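Long-range contacts in thioesterase (PDB 3QMW), which acts as a thioesterase in the prodiginine biosynthetic pathway of Streptomyces coelicolor, probably cleaving acyl thioesters by hydrolysis on an alpha/beta hydrolase fold: residues A27-R32 with E56-P61; R94-Y99 with G122-R127. All coordinates share one frame; numbering follows the deposited sequence.

Contact 1: residues A27-R32 with E56-P61; sequences AAAPLR and EVAVVP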
ATOM      1  N   ALA D  27       9.213  -2.793 -20.381  1.00 65.61           N
ATOM      2  CA  ALA D  27      10.392  -3.557 -20.746  1.00 65.32           C
ATOM      3  C   ALA D  27      11.470  -3.580 -19.686  1.00 64.95           C
ATOM      4  O   ALA D  27      12.149  -4.557 -19.501  1.00 65.02           O
ATOM      5  CB  ALA D  27      10.953  -3.040 -21.997  1.00 65.32           C
ATOM      6  N   ALA D  28      11.651  -2.457 -19.024  1.00 64.49           N
ATOM      7  CA  ALA D  28      12.741  -2.275 -18.086  1.00 63.99           C
ATOM      8  C   ALA D  28      12.288  -2.402 -16.644  1.00 63.43           C
ATOM      9  O   ALA D  28      12.916  -1.912 -15.737  1.00 63.59           O
ATOM     10  CB  ALA D  28      13.429  -0.958 -18.330  1.00 63.80           C
ATOM     11  N   ALA D  29      11.162  -3.042 -16.448  1.00 62.57           N
ATOM     12  CA  ALA D  29      10.624  -3.190 -15.130  1.00 61.80           C
ATOM     13  C   ALA D  29      10.889  -4.554 -14.498  1.00 60.96           C
ATOM     14  O   ALA D  29      10.630  -5.575 -15.078  1.00 60.92           O
ATOM     15  CB  ALA D  29       9.159  -2.911 -15.180  1.00 61.81           C
ATOM     16  N   PRO D  30      11.395  -4.545 -13.285  1.00 59.86           N
ATOM     17  CA  PRO D  30      11.672  -5.783 -12.552  1.00 59.20           C
ATOM     18  C   PRO D  30      10.511  -6.753 -12.612  1.00 58.37           C
ATOM     19  O   PRO D  30      10.704  -7.931 -12.904  1.00 58.56           O
ATOM     20  CB  PRO D  30      11.883  -5.307 -11.110  1.00 59.29           C
ATOM     21  CG  PRO D  30      12.316  -3.902 -11.235  1.00 59.67           C
ATOM     22  CD  PRO D  30      11.658  -3.351 -12.461  1.00 59.91           C
ATOM     23  N   LEU D  31       9.316  -6.233 -12.338  1.00 57.32           N
ATOM     24  CA  LEU D  31       8.070  -6.977 -12.432  1.00 56.42           C
ATOM     25  C   LEU D  31       7.101  -6.187 -13.320  1.00 55.45           C
ATOM     26  O   LEU D  31       7.244  -4.968 -13.478  1.00 55.20           O
ATOM     27  CB  LEU D  31       7.483  -7.149 -11.035  1.00 56.56           C
ATOM     28  CG  LEU D  31       6.198  -7.963 -10.841  1.00 56.89           C
ATOM     29  CD1 LEU D  31       6.358  -9.392 -11.342  1.00 57.18           C
ATOM     30  CD2 LEU D  31       5.809  -7.963  -9.365  1.00 56.86           C
ATOM     31  N   ARG D  32       6.140  -6.894 -13.916  1.00 54.07           N
ATOM     32  CA  ARG D  32       5.041  -6.274 -14.668  1.00 53.05           C
ATOM     33  C   ARG D  32       3.734  -6.806 -14.096  1.00 51.52           C
ATOM     34  O   ARG D  32       3.611  -8.008 -13.889  1.00 51.67           O
ATOM     35  CB  ARG D  32       5.135  -6.603 -16.164  1.00 53.14           C
ATOM     36  CG  ARG D  32       6.271  -5.878 -16.915  1.00 54.55           C
ATOM     37  CD  ARG D  32       7.676  -6.498 -16.664  1.00 56.06           C
ATOM     38  NE  ARG D  32       7.719  -7.887 -17.092  1.00 57.20           N
ATOM     39  CZ  ARG D  32       7.782  -8.278 -18.363  1.00 59.49           C
ATOM     40  NH1 ARG D  32       7.802  -9.567 -18.645  1.00 60.20           N
ATOM     41  NH2 ARG D  32       7.832  -7.397 -19.363  1.00 60.95           N
ATOM     42  N   GLU D  56       9.166  -0.549  -8.972  1.00 53.68           N
ATOM     43  CA  GLU D  56       9.618  -1.950  -9.116  1.00 53.73           C
ATOM     44  C   GLU D  56       8.566  -2.821  -9.805  1.00 53.22           C
ATOM     45  O   GLU D  56       8.763  -4.028  -9.985  1.00 53.47           O
ATOM     46  CB  GLU D  56       9.934  -2.571  -7.747  1.00 53.90           C
ATOM     47  CG  GLU D  56      10.862  -1.738  -6.863  1.00 55.02           C
ATOM     48  CD  GLU D  56      12.304  -1.773  -7.327  1.00 56.06           C
ATOM     49  OE1 GLU D  56      12.920  -2.863  -7.258  1.00 57.06           O
ATOM     50  OE2 GLU D  56      12.820  -0.708  -7.745  1.00 56.11           O
ATOM     51  N   VAL D  57       7.432  -2.211 -10.142  1.00 52.56           N
ATOM     52  CA  VAL D  57       6.330  -2.891 -10.806  1.00 51.75           C
ATOM     53  C   VAL D  57       5.761  -1.922 -11.839  1.00 51.27           C
ATOM     54  O   VAL D  57       5.387  -0.794 -11.506  1.00 51.49           O
ATOM     55  CB  VAL D  57       5.254  -3.349  -9.788  1.00 51.62           C
ATOM     56  CG1 VAL D  57       4.510  -2.157  -9.197  1.00 51.64           C
ATOM     57  CG2 VAL D  57       4.287  -4.333 -10.423  1.00 51.41           C
ATOM     58  N   ALA D  58       5.766  -2.340 -13.099  1.00 50.58           N
ATOM     59  CA  ALA D  58       5.114  -1.584 -14.165  1.00 50.03           C
ATOM     60  C   ALA D  58       3.698  -2.127 -14.311  1.00 49.16           C
ATOM     61  O   ALA D  58       3.508  -3.321 -14.559  1.00 49.09           O
ATOM     62  CB  ALA D  58       5.887  -1.718 -15.486  1.00 50.16           C
ATOM     63  N   VAL D  59       2.713  -1.250 -14.126  1.00 48.30           N
ATOM     64  CA  VAL D  59       1.301  -1.615 -14.225  1.00 47.35           C
ATOM     65  C   VAL D  59       0.913  -1.552 -15.685  1.00 46.93           C
ATOM     66  O   VAL D  59       0.983  -0.472 -16.298  1.00 46.98           O
ATOM     67  CB  VAL D  59       0.410  -0.652 -13.440  1.00 47.28           C
ATOM     68  CG1 VAL D  59      -1.063  -0.978 -13.666  1.00 46.79           C
ATOM     69  CG2 VAL D  59       0.759  -0.713 -11.951  1.00 47.02           C
ATOM     70  N   VAL D  60       0.519  -2.704 -16.239  1.00 45.66           N
ATOM     71  CA  VAL D  60       0.178  -2.797 -17.649  1.00 44.86           C
ATOM     72  C   VAL D  60      -1.271  -3.277 -17.802  1.00 44.24           C
ATOM     73  O   VAL D  60      -1.538  -4.485 -17.904  1.00 44.22           O
ATOM     74  CB  VAL D  60       1.157  -3.718 -18.405  1.00 44.77           C
ATOM     75  CG1 VAL D  60       1.002  -3.519 -19.899  1.00 45.06           C
ATOM     76  CG2 VAL D  60       2.581  -3.413 -18.006  1.00 44.58           C
ATOM     77  N   PRO D  61      -2.223  -2.326 -17.805  1.00 43.33           N
ATOM     78  CA  PRO D  61      -3.618  -2.720 -17.946  1.00 42.94           C
ATOM     79  C   PRO D  61      -3.943  -3.171 -19.373  1.00 42.68           C
ATOM     80  O   PRO D  61      -3.318  -2.713 -20.347  1.00 42.21           O
ATOM     81  CB  PRO D  61      -4.381  -1.446 -17.577  1.00 42.86           C
ATOM     82  CG  PRO D  61      -3.365  -0.544 -16.960  1.00 42.78           C
ATOM     83  CD  PRO D  61      -2.103  -0.871 -17.640  1.00 42.95           C
TER

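Contact 2: residues R94-Y99 with G122-R127; sequences RLTHDY and GAPRPR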
ATOM      1  N   ARG D  94       6.556  -9.715 -25.247  1.00 62.83           N
ATOM      2  CA  ARG D  94       7.580 -10.155 -24.294  1.00 62.93           C
ATOM      3  C   ARG D  94       7.237  -9.803 -22.849  1.00 62.61           C
ATOM      4  O   ARG D  94       8.109  -9.383 -22.088  1.00 62.77           O
ATOM      5  CB  ARG D  94       8.933  -9.536 -24.663  1.00 63.16           C
ATOM      6  CG  ARG D  94       9.302  -9.653 -26.144  1.00 64.47           C
ATOM      7  CD  ARG D  94       9.551 -11.099 -26.544  1.00 65.66           C
ATOM      8  NE  ARG D  94      10.814 -11.587 -25.987  1.00 66.52           N
ATOM      9  CZ  ARG D  94      11.813 -12.124 -26.688  1.00 67.69           C
ATOM     10  NH1 ARG D  94      12.903 -12.522 -26.045  1.00 68.47           N
ATOM     11  NH2 ARG D  94      11.739 -12.294 -28.011  1.00 68.01           N
ATOM     12  N   LEU D  95       5.969  -9.973 -22.480  1.00 62.13           N
ATOM     13  CA  LEU D  95       5.497  -9.635 -21.135  1.00 61.77           C
ATOM     14  C   LEU D  95       5.382 -10.850 -20.238  1.00 61.44           C
ATOM     15  O   LEU D  95       5.225 -10.711 -19.027  1.00 61.53           O
ATOM     16  CB  LEU D  95       4.127  -8.960 -21.200  1.00 61.79           C
ATOM     17  CG  LEU D  95       4.075  -7.567 -21.813  1.00 61.39           C
ATOM     18  CD1 LEU D  95       2.648  -7.087 -21.806  1.00 61.16           C
ATOM     19  CD2 LEU D  95       4.973  -6.606 -21.061  1.00 61.31           C
ATOM     20  N   THR D  96       5.466 -12.037 -20.826  1.00 61.12           N
ATOM     21  CA  THR D  96       5.259 -13.283 -20.098  1.00 60.69           C
ATOM     22  C   THR D  96       6.577 -13.781 -19.479  1.00 60.40           C
ATOM     23  O   THR D  96       7.059 -14.873 -19.785  1.00 60.62           O
ATOM     24  CB  THR D  96       4.652 -14.330 -21.033  1.00 60.72           C
ATOM     25  OG1 THR D  96       5.471 -14.446 -22.197  1.00 60.36           O
ATOM     26  CG2 THR D  96       3.246 -13.904 -21.464  1.00 60.67           C
ATOM     27  N   HIS D  97       7.150 -12.949 -18.607  1.00 59.73           N
ATOM     28  CA  HIS D  97       8.376 -13.254 -17.869  1.00 59.03           C
ATOM     29  C   HIS D  97       8.488 -12.236 -16.750  1.00 58.21           C
ATOM     30  O   HIS D  97       8.393 -11.039 -17.009  1.00 58.33           O
ATOM     31  CB  HIS D  97       9.617 -13.162 -18.778  1.00 59.19           C
ATOM     32  CG  HIS D  97       9.978 -11.762 -19.198  1.00 59.44           C
ATOM     33  ND1 HIS D  97      10.437 -10.811 -18.311  1.00 58.91           N
ATOM     34  CD2 HIS D  97       9.971 -11.163 -20.414  1.00 59.81           C
ATOM     35  CE1 HIS D  97      10.675  -9.685 -18.958  1.00 59.30           C
ATOM     36  NE2 HIS D  97      10.395  -9.870 -20.236  1.00 59.53           N
ATOM     37  N   ASP D  98       8.688 -12.680 -15.514  1.00 57.07           N
ATOM     38  CA  ASP D  98       8.733 -11.744 -14.376  1.00 56.26           C
ATOM     39  C   ASP D  98       7.481 -10.848 -14.416  1.00 54.98           C
ATOM     40  O   ASP D  98       7.540  -9.639 -14.711  1.00 54.65           O
ATOM     41  CB  ASP D  98      10.027 -10.897 -14.379  1.00 56.28           C
ATOM     42  CG  ASP D  98      11.300 -11.740 -14.206  1.00 56.71           C
ATOM     43  OD1 ASP D  98      11.237 -12.828 -13.581  1.00 55.78           O
ATOM     44  OD2 ASP D  98      12.370 -11.297 -14.693  1.00 56.76           O
ATOM     45  N   TYR D  99       6.348 -11.482 -14.135  1.00 53.32           N
ATOM     46  CA  TYR D  99       5.054 -10.849 -14.268  1.00 52.26           C
ATOM     47  C   TYR D  99       4.048 -11.539 -13.361  1.00 50.83           C
ATOM     48  O   TYR D  99       4.299 -12.637 -12.859  1.00 50.68           O
ATOM     49  CB  TYR D  99       4.586 -10.921 -15.723  1.00 52.54           C
ATOM     50  CG  TYR D  99       4.105 -12.294 -16.147  1.00 53.16           C
ATOM     51  CD1 TYR D  99       4.992 -13.362 -16.265  1.00 53.54           C
ATOM     52  CD2 TYR D  99       2.762 -12.524 -16.441  1.00 54.19           C
ATOM     53  CE1 TYR D  99       4.559 -14.626 -16.653  1.00 53.60           C
ATOM     54  CE2 TYR D  99       2.314 -13.787 -16.834  1.00 54.84           C
ATOM     55  CZ  TYR D  99       3.217 -14.838 -16.938  1.00 54.92           C
ATOM     56  OH  TYR D  99       2.768 -16.090 -17.324  1.00 55.24           O
ATOM     57  N   GLY D 122       3.427 -23.566 -22.585  1.00 63.28           N
ATOM     58  CA  GLY D 122       4.726 -23.674 -21.949  1.00 63.65           C
ATOM     59  C   GLY D 122       5.432 -22.343 -21.823  1.00 63.98           C
ATOM     60  O   GLY D 122       6.650 -22.275 -21.954  1.00 64.13           O
ATOM     61  N   ALA D 123       4.668 -21.285 -21.565  1.00 64.42           N
ATOM     62  CA  ALA D 123       5.231 -19.949 -21.368  1.00 64.67           C
ATOM     63  C   ALA D 123       5.756 -19.807 -19.940  1.00 64.83           C
ATOM     64  O   ALA D 123       5.208 -20.432 -19.032  1.00 64.80           O
ATOM     65  CB  ALA D 123       4.176 -18.898 -21.638  1.00 64.82           C
ATOM     66  N   PRO D 124       6.810 -18.979 -19.732  1.00 65.09           N
ATOM     67  CA  PRO D 124       7.375 -18.804 -18.386  1.00 65.20           C
ATOM     68  C   PRO D 124       6.295 -18.400 -17.384  1.00 65.41           C
ATOM     69  O   PRO D 124       5.631 -17.389 -17.587  1.00 65.68           O
ATOM     70  CB  PRO D 124       8.401 -17.677 -18.566  1.00 65.21           C
ATOM     71  CG  PRO D 124       8.686 -17.619 -20.024  1.00 65.19           C
ATOM     72  CD  PRO D 124       7.452 -18.090 -20.721  1.00 65.12           C
ATOM     73  N   ARG D 125       6.121 -19.188 -16.322  1.00 65.47           N
ATOM     74  CA  ARG D 125       4.945 -19.062 -15.453  1.00 65.46           C
ATOM     75  C   ARG D 125       4.986 -17.792 -14.588  1.00 64.89           C
ATOM     76  O   ARG D 125       6.058 -17.201 -14.405  1.00 64.97           O
ATOM     77  CB  ARG D 125       4.764 -20.328 -14.592  1.00 65.90           C
ATOM     78  CG  ARG D 125       5.288 -20.274 -13.137  1.00 67.17           C
ATOM     79  CD  ARG D 125       4.361 -21.095 -12.221  1.00 69.03           C
ATOM     80  NE  ARG D 125       4.961 -21.456 -10.932  1.00 70.56           N
ATOM     81  CZ  ARG D 125       5.097 -20.640  -9.883  1.00 71.59           C
ATOM     82  NH1 ARG D 125       4.694 -19.370  -9.937  1.00 72.09           N
ATOM     83  NH2 ARG D 125       5.652 -21.101  -8.765  1.00 71.84           N
ATOM     84  N   PRO D 126       3.816 -17.380 -14.049  1.00 63.96           N
ATOM     85  CA  PRO D 126       3.681 -16.103 -13.357  1.00 63.23           C
ATOM     86  C   PRO D 126       4.129 -16.158 -11.904  1.00 62.34           C
ATOM     87  O   PRO D 126       4.202 -17.238 -11.319  1.00 62.43           O
ATOM     88  CB  PRO D 126       2.175 -15.847 -13.417  1.00 63.29           C
ATOM     89  CG  PRO D 126       1.590 -17.197 -13.300  1.00 63.70           C
ATOM     90  CD  PRO D 126       2.543 -18.130 -14.019  1.00 63.99           C
ATOM     91  N   ARG D 127       4.398 -14.986 -11.336  1.00 61.13           N
ATOM     92  CA  ARG D 127       4.875 -14.865  -9.956  1.00 60.09           C
ATOM     93  C   ARG D 127       3.730 -14.997  -8.976  1.00 58.40           C
ATOM     94  O   ARG D 127       3.872 -15.631  -7.934  1.00 58.38           O
ATOM     95  CB  ARG D 127       5.570 -13.516  -9.738  1.00 60.42           C
ATOM     96  CG  ARG D 127       6.808 -13.311 -10.610  1.00 62.22           C
ATOM     97  CD  ARG D 127       8.034 -14.012 -10.026  1.00 64.79           C
ATOM     98  NE  ARG D 127       8.963 -14.476 -11.066  1.00 66.66           N
ATOM     99  CZ  ARG D 127       8.973 -15.700 -11.607  1.00 67.32           C
ATOM    100  NH1 ARG D 127       8.096 -16.634 -11.232  1.00 67.02           N
ATOM    101  NH2 ARG D 127       9.878 -15.994 -12.545  1.00 67.44           N
TER

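Contact 1: residues A27-R32 with E56-P61
Ala-58 N donates to Leu-31 O at 3.0 Å in an almost straight bond (171° at the hydrogen), and this pair sets the parallel register of the two strands. A second link, from Leu-31 N to Glu-56 O, is longer at 3.3 Å and more bent (137°). Weak CA-H...O contacts supplement them: Leu-31 O also meets Val-57 CA, while Arg-32 CA comes within 3.3 Å of Ala-58 O.

Leu-31 and Val-57 emerge on one face of the sheet and run alongside each other in the same direction. The first torsion of Leu-31 (chi1 -177°) sets CG anti to the backbone N, where both Leu-31 CG and CD2 lie 4.1 Å from Val-57 CG2. On the other face, where Arg-32 and Ala-58 project, Ala-29 closes in from the preceding loop, its CB 3.5 Å from Ala-58 CB. Pro-30 sets CB, CG and CD of its ring against Glu-56 O, CB closest at 3.6 Å. The bent chain of Arg-32 carries its polar end away from this strand pair, NE bonding to Asp-98 O and NH2 to Pro-26 O.

The pair illustrates how parallel sheets are built from beta-alpha-beta units, here strand 31-36, helix 49-53 and strand 57-61. Gln-50 of that helix bonds to the backbone of Val-57 and Val-59, Leu-259 touches both Leu-31 and Val-57, and Phe-12 of the second subunit packs on Val-60. Strand 57-61 is outermost within the chain, with strand 31-36 between it and strand 99-104.

Contact 2: residues R94-Y99 with G122-R127
Tyr-99 O receives the backbone N-H of Arg-127 at 2.8 Å, a bond that joins the ends of two loops leading into strands 99-104 and 129-132. The Tyr-99 side chain carries most of the remaining contact. Its CG sits between the backbone N and the carbonyl carbon (chi1 75°), and the ring is clasped from both sides: Pro-126 lies over one face, its CB 4.1 Å from the ring centroid in a CH-pi contact, while Thr-96 CA covers the opposite face toward the rim. At the ring's edge, Tyr-99 OH donates to Pro-124 O at 3.2 Å, and the same oxygen lies close to CE1, near the ring plane.

Pro-124 makes a second contact with its own ring, whose CB, CG and CD all lie against Thr-96 O, CG nearest at 3.2 Å; Thr-96 is the centre of an inverse gamma turn. On the exposed side, Asp-98 OD1 and Arg-127 NH2 form a long salt bridge of 3.6 Å. OD1 lies at the guanidinium edge, near its plane, although the carboxylate and guanidinium planes are 54° apart.

Leu-118 of helix 106-120 touches both Thr-96 and Tyr-99, and Gly-122 ends that helix in a Schellman motif. The arrangement is that of a beta-alpha-beta crossover in an alpha/beta hydrolase: the chain leaves strand 99-104, returns through helix 106-120, and passes beside its starting point before entering the adjacent parallel strand 129-132.

In the fold
The two contacts follow in series along the chain, contact 1 closing before contact 2 opens, and their centres lie about 12 Å apart on the same side of the protein's centre. Both occupy the entry end of one six-stranded parallel sheet, whose order begins 57-61, 31-36, 99-104, 129-132. Contact 1 joins strands 31-36 and 57-61, contact 2 the approaches to strands 99-104 and 129-132, and Arg-32 spans the seam by reaching the 94-99 loop. They belong to two crossovers, separated by the one through helix 79-91 that brings the chain back across strand 31-36. The turn after strand 99-104, at its far end, fits the nucleophile elbow expected of this family.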